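Local coordinates for ribosomal protein L11 methyltransferase (Lactobacillus delbrueckii subsp. bulgaricus ATCC BAA-365, PDB 3GRZ) that probably methylates lysine residues of ribosomal protein L11 with S-adenosyl-L-methionine as methyl donor, and is represented here by its C-terminal S-adenosyl-L-methionine-binding domain, at residues A131-L134 and A135-L139; D140-P143 and Q144-S147; K182-G186 and R187-L191. All coordinates share one frame; numbering follows the deposited sequence.

Contact 1 (A131-L134 and A135-L139)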
loop_
_atom_site.group_PDB
_atom_site.type_symbol
_atom_site.label_atom_id
_atom_site.label_comp_id
_atom_site.label_asym_id
_atom_site.label_seq_id
_atom_site.Cartn_x
_atom_site.Cartn_y
_atom_site.Cartn_z
ATOM N N ALA B 131 4.729 2.220 -14.485
ATOM C CA ALA B 131 5.921 1.678 -15.148
ATOM C C ALA B 131 6.861 1.029 -14.146
ATOM O O ALA B 131 7.453 1.720 -13.323
ATOM C CB ALA B 131 6.650 2.779 -15.922
ATOM N N ASN B 132 6.963 -0.301 -14.203
ATOM C CA ASN B 132 7.950 -1.044 -13.435
ATOM C C ASN B 132 9.049 -1.472 -14.384
ATOM O O ASN B 132 9.052 -2.588 -14.903
ATOM C CB ASN B 132 7.326 -2.265 -12.733
ATOM C CG ASN B 132 8.318 -3.019 -11.864
ATOM O OD1 ASN B 132 9.409 -2.536 -11.575
ATOM N ND2 ASN B 132 7.942 -4.212 -11.450
ATOM N N ILE B 133 9.973 -0.553 -14.626
ATOM C CA ILE B 133 11.070 -0.780 -15.552
ATOM C C ILE B 133 12.323 -0.122 -14.959
ATOM O O ILE B 133 12.235 0.697 -14.030
ATOM C CB ILE B 133 10.753 -0.243 -16.992
ATOM C CG1 ILE B 133 10.351 1.229 -16.955
ATOM C CG2 ILE B 133 9.637 -1.069 -17.680
ATOM C CD1 ILE B 133 9.773 1.787 -18.273
ATOM N N LEU B 134 13.481 -0.496 -15.481
ATOM C CA LEU B 134 14.756 -0.028 -14.951
ATOM C C LEU B 134 14.940 1.468 -15.168
ATOM O O LEU B 134 14.380 2.039 -16.106
ATOM C CB LEU B 134 15.909 -0.842 -15.529
ATOM C CG LEU B 134 15.808 -2.357 -15.283
ATOM C CD1 LEU B 134 16.925 -3.086 -15.987
ATOM C CD2 LEU B 134 15.764 -2.727 -13.794
ATOM N N ALA B 135 15.711 2.080 -14.272
ATOM C CA ALA B 135 15.783 3.529 -14.131
ATOM C C ALA B 135 16.277 4.281 -15.363
ATOM O O ALA B 135 15.812 5.382 -15.625
ATOM C CB ALA B 135 16.613 3.892 -12.918
ATOM N N GLU B 136 17.204 3.699 -16.122
ATOM C CA GLU B 136 17.673 4.356 -17.355
ATOM C C GLU B 136 16.594 4.464 -18.432
ATOM O O GLU B 136 16.580 5.431 -19.188
ATOM C CB GLU B 136 18.965 3.752 -17.912
ATOM C CG GLU B 136 19.006 2.247 -18.075
ATOM C CD GLU B 136 19.560 1.558 -16.844
ATOM O OE1 GLU B 136 20.807 1.548 -16.642
ATOM O OE2 GLU B 136 18.724 1.046 -16.075
ATOM N N ILE B 137 15.682 3.492 -18.472
ATOM C CA ILE B 137 14.526 3.544 -19.368
ATOM C C ILE B 137 13.493 4.528 -18.810
ATOM O O ILE B 137 12.882 5.289 -19.568
ATOM C CB ILE B 137 13.893 2.142 -19.585
ATOM C CG1 ILE B 137 14.977 1.116 -19.944
ATOM C CG2 ILE B 137 12.827 2.185 -20.690
ATOM C CD1 ILE B 137 14.557 -0.326 -19.729
ATOM N N LEU B 138 13.317 4.532 -17.483
ATOM C CA LEU B 138 12.453 5.532 -16.827
ATOM C C LEU B 138 12.863 6.972 -17.149
ATOM O O LEU B 138 11.999 7.822 -17.377
ATOM C CB LEU B 138 12.396 5.338 -15.311
ATOM C CG LEU B 138 11.615 4.134 -14.796
ATOM C CD1 LEU B 138 11.815 4.020 -13.288
ATOM C CD2 LEU B 138 10.143 4.240 -15.131
ATOM N N LEU B 139 14.172 7.219 -17.181
ATOM C CA LEU B 139 14.725 8.522 -17.577
ATOM C C LEU B 139 14.285 8.947 -18.983
ATOM O O LEU B 139 14.051 10.132 -19.219
ATOM C CB LEU B 139 16.260 8.551 -17.446
ATOM C CG LEU B 139 16.838 8.486 -16.020
ATOM C CD1 LEU B 139 18.341 8.263 -16.027
ATOM C CD2 LEU B 139 16.491 9.730 -15.197
#

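Contact 2 (D140-P143 and Q144-S147)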
loop_
_atom_site.group_PDB
_atom_site.type_symbol
_atom_site.label_atom_id
_atom_site.label_comp_id
_atom_site.label_asym_id
_atom_site.label_seq_id
_atom_site.Cartn_x
_atom_site.Cartn_y
_atom_site.Cartn_z
ATOM N N ASP B 140 14.144 7.983 -19.894
ATOM C CA ASP B 140 13.581 8.251 -21.226
ATOM C C ASP B 140 12.059 8.440 -21.200
ATOM O O ASP B 140 11.503 9.171 -22.030
ATOM C CB ASP B 140 13.961 7.145 -22.215
ATOM C CG ASP B 140 15.460 7.082 -22.481
ATOM O OD1 ASP B 140 16.136 8.126 -22.357
ATOM O OD2 ASP B 140 15.960 5.985 -22.817
ATOM N N LEU B 141 11.389 7.787 -20.247
ATOM C CA LEU B 141 9.936 7.914 -20.101
ATOM C C LEU B 141 9.531 9.263 -19.516
ATOM O O LEU B 141 8.501 9.823 -19.902
ATOM C CB LEU B 141 9.358 6.778 -19.229
ATOM C CG LEU B 141 7.840 6.772 -19.002
ATOM C CD1 LEU B 141 7.042 6.646 -20.327
ATOM C CD2 LEU B 141 7.452 5.668 -18.031
ATOM N N ILE B 142 10.329 9.770 -18.576
ATOM C CA ILE B 142 9.973 11.002 -17.859
ATOM C C ILE B 142 9.513 12.169 -18.785
ATOM O O ILE B 142 8.400 12.672 -18.595
ATOM C CB ILE B 142 11.036 11.400 -16.773
ATOM C CG1 ILE B 142 10.952 10.445 -15.565
ATOM C CG2 ILE B 142 10.822 12.837 -16.309
ATOM C CD1 ILE B 142 12.195 10.405 -14.677
ATOM N N PRO B 143 10.312 12.546 -19.824
ATOM C CA PRO B 143 9.866 13.661 -20.692
ATOM C C PRO B 143 8.634 13.387 -21.563
ATOM O O PRO B 143 8.099 14.323 -22.171
ATOM C CB PRO B 143 11.082 13.925 -21.597
ATOM C CG PRO B 143 12.220 13.213 -20.977
ATOM C CD PRO B 143 11.623 12.036 -20.273
ATOM N N GLN B 144 8.189 12.127 -21.615
ATOM C CA GLN B 144 6.989 11.751 -22.366
ATOM C C GLN B 144 5.717 11.807 -21.527
ATOM O O GLN B 144 4.622 11.762 -22.082
ATOM C CB GLN B 144 7.117 10.342 -22.966
ATOM C CG GLN B 144 8.374 10.099 -23.781
ATOM C CD GLN B 144 8.292 8.845 -24.650
ATOM O OE1 GLN B 144 7.296 8.123 -24.635
ATOM N NE2 GLN B 144 9.342 8.592 -25.421
ATOM N N LEU B 145 5.865 11.903 -20.202
ATOM C CA LEU B 145 4.730 11.793 -19.269
ATOM C C LEU B 145 3.706 12.908 -19.420
ATOM O O LEU B 145 2.513 12.634 -19.511
ATOM C CB LEU B 145 5.203 11.741 -17.814
ATOM C CG LEU B 145 5.962 10.509 -17.304
ATOM C CD1 LEU B 145 6.488 10.789 -15.907
ATOM C CD2 LEU B 145 5.065 9.255 -17.322
ATOM N N ASP B 146 4.188 14.152 -19.448
ATOM C CA ASP B 146 3.326 15.343 -19.542
ATOM C C ASP B 146 2.258 15.294 -20.638
ATOM O O ASP B 146 1.066 15.504 -20.365
ATOM C CB ASP B 146 4.180 16.606 -19.710
ATOM C CG ASP B 146 3.339 17.853 -19.907
ATOM O OD1 ASP B 146 2.567 18.202 -18.989
ATOM O OD2 ASP B 146 3.453 18.478 -20.984
ATOM N N SER B 147 2.679 15.006 -21.868
ATOM C CA SER B 147 1.753 14.946 -23.018
ATOM C C SER B 147 0.794 13.738 -23.031
ATOM O O SER B 147 -0.115 13.682 -23.862
ATOM C CB SER B 147 2.531 15.003 -24.337
ATOM O OG SER B 147 3.464 13.932 -24.431
HETATM O O HOH W 1 12.285 10.087 -24.274
HETATM O O HOH W 2 6.870 14.818 -18.968
HETATM O O HOH W 3 5.463 14.916 -22.745
#

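Contact 3 (K182-G186 and R187-L191)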
loop_
_atom_site.group_PDB
_atom_site.type_symbol
_atom_site.label_atom_id
_atom_site.label_comp_id
_atom_site.label_asym_id
_atom_site.label_seq_id
_atom_site.Cartn_x
_atom_site.Cartn_y
_atom_site.Cartn_z
ATOM N N LYS B 182 7.299 7.853 -1.472
ATOM C CA LYS B 182 8.501 7.108 -1.780
ATOM C C LYS B 182 8.471 5.825 -0.950
ATOM O O LYS B 182 8.241 5.855 0.259
ATOM C CB LYS B 182 9.731 7.948 -1.448
ATOM C CG LYS B 182 11.059 7.234 -1.668
ATOM C CD LYS B 182 12.240 8.171 -1.420
ATOM C CE LYS B 182 12.585 8.280 0.067
ATOM N NZ LYS B 182 13.610 9.336 0.334
ATOM N N MET B 183 8.667 4.691 -1.606
ATOM C CA MET B 183 8.685 3.413 -0.895
ATOM C C MET B 183 10.015 2.733 -1.174
ATOM O O MET B 183 10.510 2.795 -2.286
ATOM C CB MET B 183 7.536 2.517 -1.367
ATOM C CG MET B 183 6.142 2.939 -0.935
ATOM S SD MET B 183 4.861 1.918 -1.741
ATOM C CE MET B 183 4.854 2.608 -3.374
ATOM N N ARG B 184 10.609 2.117 -0.161
ATOM C CA ARG B 184 11.840 1.399 -0.354
ATOM C C ARG B 184 11.782 0.045 0.324
ATOM O O ARG B 184 11.597 -0.029 1.542
ATOM C CB ARG B 184 13.045 2.201 0.154
ATOM C CG ARG B 184 14.317 1.356 0.107
ATOM C CD ARG B 184 15.581 2.138 0.162
ATOM N NE ARG B 184 16.720 1.226 0.173
ATOM C CZ ARG B 184 17.980 1.606 0.326
ATOM N NH1 ARG B 184 18.946 0.697 0.334
ATOM N NH2 ARG B 184 18.271 2.891 0.469
ATOM N N ALA B 185 11.937 -1.013 -0.473
ATOM C CA ALA B 185 12.045 -2.388 0.021
ATOM C C ALA B 185 13.334 -3.026 -0.509
ATOM O O ALA B 185 13.498 -3.198 -1.722
ATOM C CB ALA B 185 10.822 -3.219 -0.397
ATOM N N GLY B 186 14.243 -3.371 0.398
ATOM C CA GLY B 186 15.575 -3.848 0.016
ATOM C C GLY B 186 16.306 -2.721 -0.675
ATOM O O GLY B 186 16.360 -1.616 -0.155
ATOM N N ARG B 187 16.828 -2.977 -1.870
ATOM C CA ARG B 187 17.491 -1.913 -2.630
ATOM C C ARG B 187 16.565 -1.209 -3.625
ATOM O O ARG B 187 16.977 -0.276 -4.318
ATOM C CB ARG B 187 18.790 -2.418 -3.282
ATOM C CG ARG B 187 18.683 -3.469 -4.403
ATOM C CD ARG B 187 20.116 -3.881 -4.869
ATOM N NE ARG B 187 20.903 -2.713 -5.302
ATOM C CZ ARG B 187 22.220 -2.554 -5.157
ATOM N NH1 ARG B 187 22.970 -3.488 -4.575
ATOM N NH2 ARG B 187 22.794 -1.438 -5.601
ATOM N N TRP B 188 15.304 -1.638 -3.656
ATOM C CA TRP B 188 14.336 -1.171 -4.659
ATOM C C TRP B 188 13.461 -0.038 -4.172
ATOM O O TRP B 188 13.031 -0.033 -3.029
ATOM C CB TRP B 188 13.443 -2.326 -5.128
ATOM C CG TRP B 188 14.226 -3.413 -5.745
ATOM C CD1 TRP B 188 14.463 -4.657 -5.219
ATOM C CD2 TRP B 188 14.928 -3.356 -6.987
ATOM N NE1 TRP B 188 15.254 -5.380 -6.071
ATOM C CE2 TRP B 188 15.554 -4.609 -7.167
ATOM C CE3 TRP B 188 15.079 -2.369 -7.979
ATOM C CZ2 TRP B 188 16.319 -4.908 -8.298
ATOM C CZ3 TRP B 188 15.842 -2.668 -9.105
ATOM C CH2 TRP B 188 16.453 -3.926 -9.252
ATOM N N ILE B 189 13.181 0.892 -5.073
ATOM C CA ILE B 189 12.388 2.074 -4.795
ATOM C C ILE B 189 11.142 2.077 -5.659
ATOM O O ILE B 189 11.202 1.750 -6.854
ATOM C CB ILE B 189 13.205 3.377 -5.101
ATOM C CG1 ILE B 189 14.573 3.365 -4.403
ATOM C CG2 ILE B 189 12.415 4.632 -4.767
ATOM C CD1 ILE B 189 14.555 3.698 -2.951
ATOM N N GLY B 190 10.014 2.450 -5.054
ATOM C CA GLY B 190 8.787 2.759 -5.785
ATOM C C GLY B 190 8.358 4.183 -5.489
ATOM O O GLY B 190 8.532 4.667 -4.373
ATOM N N LEU B 191 7.799 4.862 -6.483
ATOM C CA LEU B 191 7.354 6.250 -6.310
ATOM C C LEU B 191 5.935 6.488 -6.787
ATOM O O LEU B 191 5.564 6.038 -7.875
ATOM C CB LEU B 191 8.266 7.214 -7.085
ATOM C CG LEU B 191 9.779 7.158 -6.889
ATOM C CD1 LEU B 191 10.441 8.042 -7.952
ATOM C CD2 LEU B 191 10.160 7.618 -5.483
#

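Contact 1 (A131-L134 and A135-L139)
A131, I133 and L134 meet I137 and L138 in a local strand-turn-helix contact, at the point where strand 126-132 gives way to helix 135-145. The backbone evidence centres on L134, which holds the N-cap position. Its carbonyl O accepts the N-H of L138 at 3.0 Å from L138 N, with an N-H...O angle of 163° and the donor in the carbonyl plane, so the first full helical turn closes here. The same O takes a weak, bent second bond from I137 N at 3.1 Å.

Beneath this first turn the apolar side chains pack together. I133 has CG1 between its backbone N and carbonyl carbon (chi1 54°), which brings CG1 to 3.5 Å from CD2 of L138. Its CD1 then runs on to CG2 of I137, 3.9 Å away, the two isoleucines crossing at about a right angle. L138 uses both branches: CD1 lies 3.4 Å from I133 O, while CD2 also reaches A131 CB at 3.9 Å. On the outer side, E136 bends back until OE2 is 3.4 Å from L134 CB; its carboxylate is probably favoured by the positive end of the helix.

N132, predicted to bind S-adenosyl-L-methionine, donates from ND2 to T46 OG1, and I133 lies close to G68, which is also predicted to bind it. A131 is hydrogen-bonded through its backbone to I156 and S158 in strand 153-161, L138 packs on F157 and I160 of that strand, and A135, L138 and L139 rest on I168 of helix 165-174.

Contact 2 (D140-P143 and Q144-S147)
Q144 lies against D140 and L141, one turn earlier in helix 135-145, and its side chain can be followed outward atom by atom. CB sits 3.4 Å from L141 O. With CG anti to its own carbonyl carbon (chi1 -52°), the chain turns back alongside the preceding turn, and CG comes to 3.7 Å from D140 O. Beyond CG the chain is extended and carries the amide past the same carbonyl. There NE2 reaches D140 O through a water: the bond from NE2 to this water is weak at 3.5 Å, whereas the water donates to D140 O at 2.5 Å. The other end of the amide has a firmer partner, since OE1 accepts the backbone N-H of L119.

The backbone bonds show a helix losing its regular pitch. Q144 N bonds to L141 O at 2.9 Å (N-H...O 144°) and L145 N to I142 O at 3.1 Å (163°). Both span three residues, and in each the donor stands well above the carbonyl plane. P143 has no N-H to give to the turn before, which accounts for the kink at this residue. Four-residue links are then made by water: one water donates to I142 O and accepts from D146 N, and another joins P143 O to S147 N in the same way. Inward, L141 and L145 cross at about a right angle, with CG of L141 4.1 Å from CD2 of L145.

On that inner side L141 and L145 pack on F157 of strand 153-161; towards strand 126-132, L141 reaches A131 and L145 reaches I129. I142 lies on A171 and L172 of helix 165-174. Past the helix end, D146 forms a salt bridge with R195 in strand 188-195.

Contact 3 (K182-G186 and R187-L191)
R187 and W188 follow G186 round the tight turn that joins strand 177-185 to strand 188-195, W188 pairing with A185. G186 and R187 are the corners of a type II' turn from A185 to W188, and G186 holds the positive phi (65°) that this turn needs and that favours glycine. R187 lays CG over one face of the W188 ring, towards its rim, and its NE forms a salt bridge with D161.

W188 closes the turn with two backbone bonds: its N donates to A185 O at 3.1 Å, and its O accepts from A185 N at 2.9 Å. Its CB is 3.5 Å from A185 O, which lies at the ring edge near the ring plane.

I189 points to the opposite face of the sheet and meets R184 there, CD1 touching R184 CD at 3.6 Å. The arginine is extended from CG to NE, with CG anti to its backbone N (chi1 173°), and NE donates almost straight to G186 O at 2.9 Å (N-H...O 175°), the acceptor lying in the guanidinium plane. R184 also makes a cation-pi interaction with Y162. With an alanine here, G186 O would probably be left without its NE donor, I189 CD1 without the CG and CD that lie against it and the Y162 ring without its cation-pi partner.

G190 makes the hydrogen-bonded pair with M183, G190 N to M183 O and M183 N to G190 O both measuring 2.8 Å. L191 ends the walk with CD2 3.9 Å from CG of K182, the side chains lying alongside.

This is a beta hairpin with a two-residue, type II' loop. It supplies the last two strands of the 3-2-1-4-5-7-6 sheet characteristic of class I S-adenosylmethionine-dependent methyltransferases; here the outer strand pairs antiparallel with a strand of the second subunit, extending the sheet.

Contacts 1 and 2 share helix 135-145, one at its start and the other at its weakly bonded end, and they touch where A131 CB meets L141 CD2 at 3.7 Å. All three contacts are partly buried: contacts 1 and 2 turn L138, L141, I142 and L145 inward, while in contact 3 M183, A185, I189 and L191 are buried and the turn at G186-R187 is exposed. Contact 1 begins the helix with a direct i to i+4 backbone bond beside the predicted cofactor site, whereas contact 2 ends it with bridging waters. Contact 3 has paired sheet bonds and an arginine-braced turn, borders the second subunit, and reaches the same sheet as contact 1 without touching it.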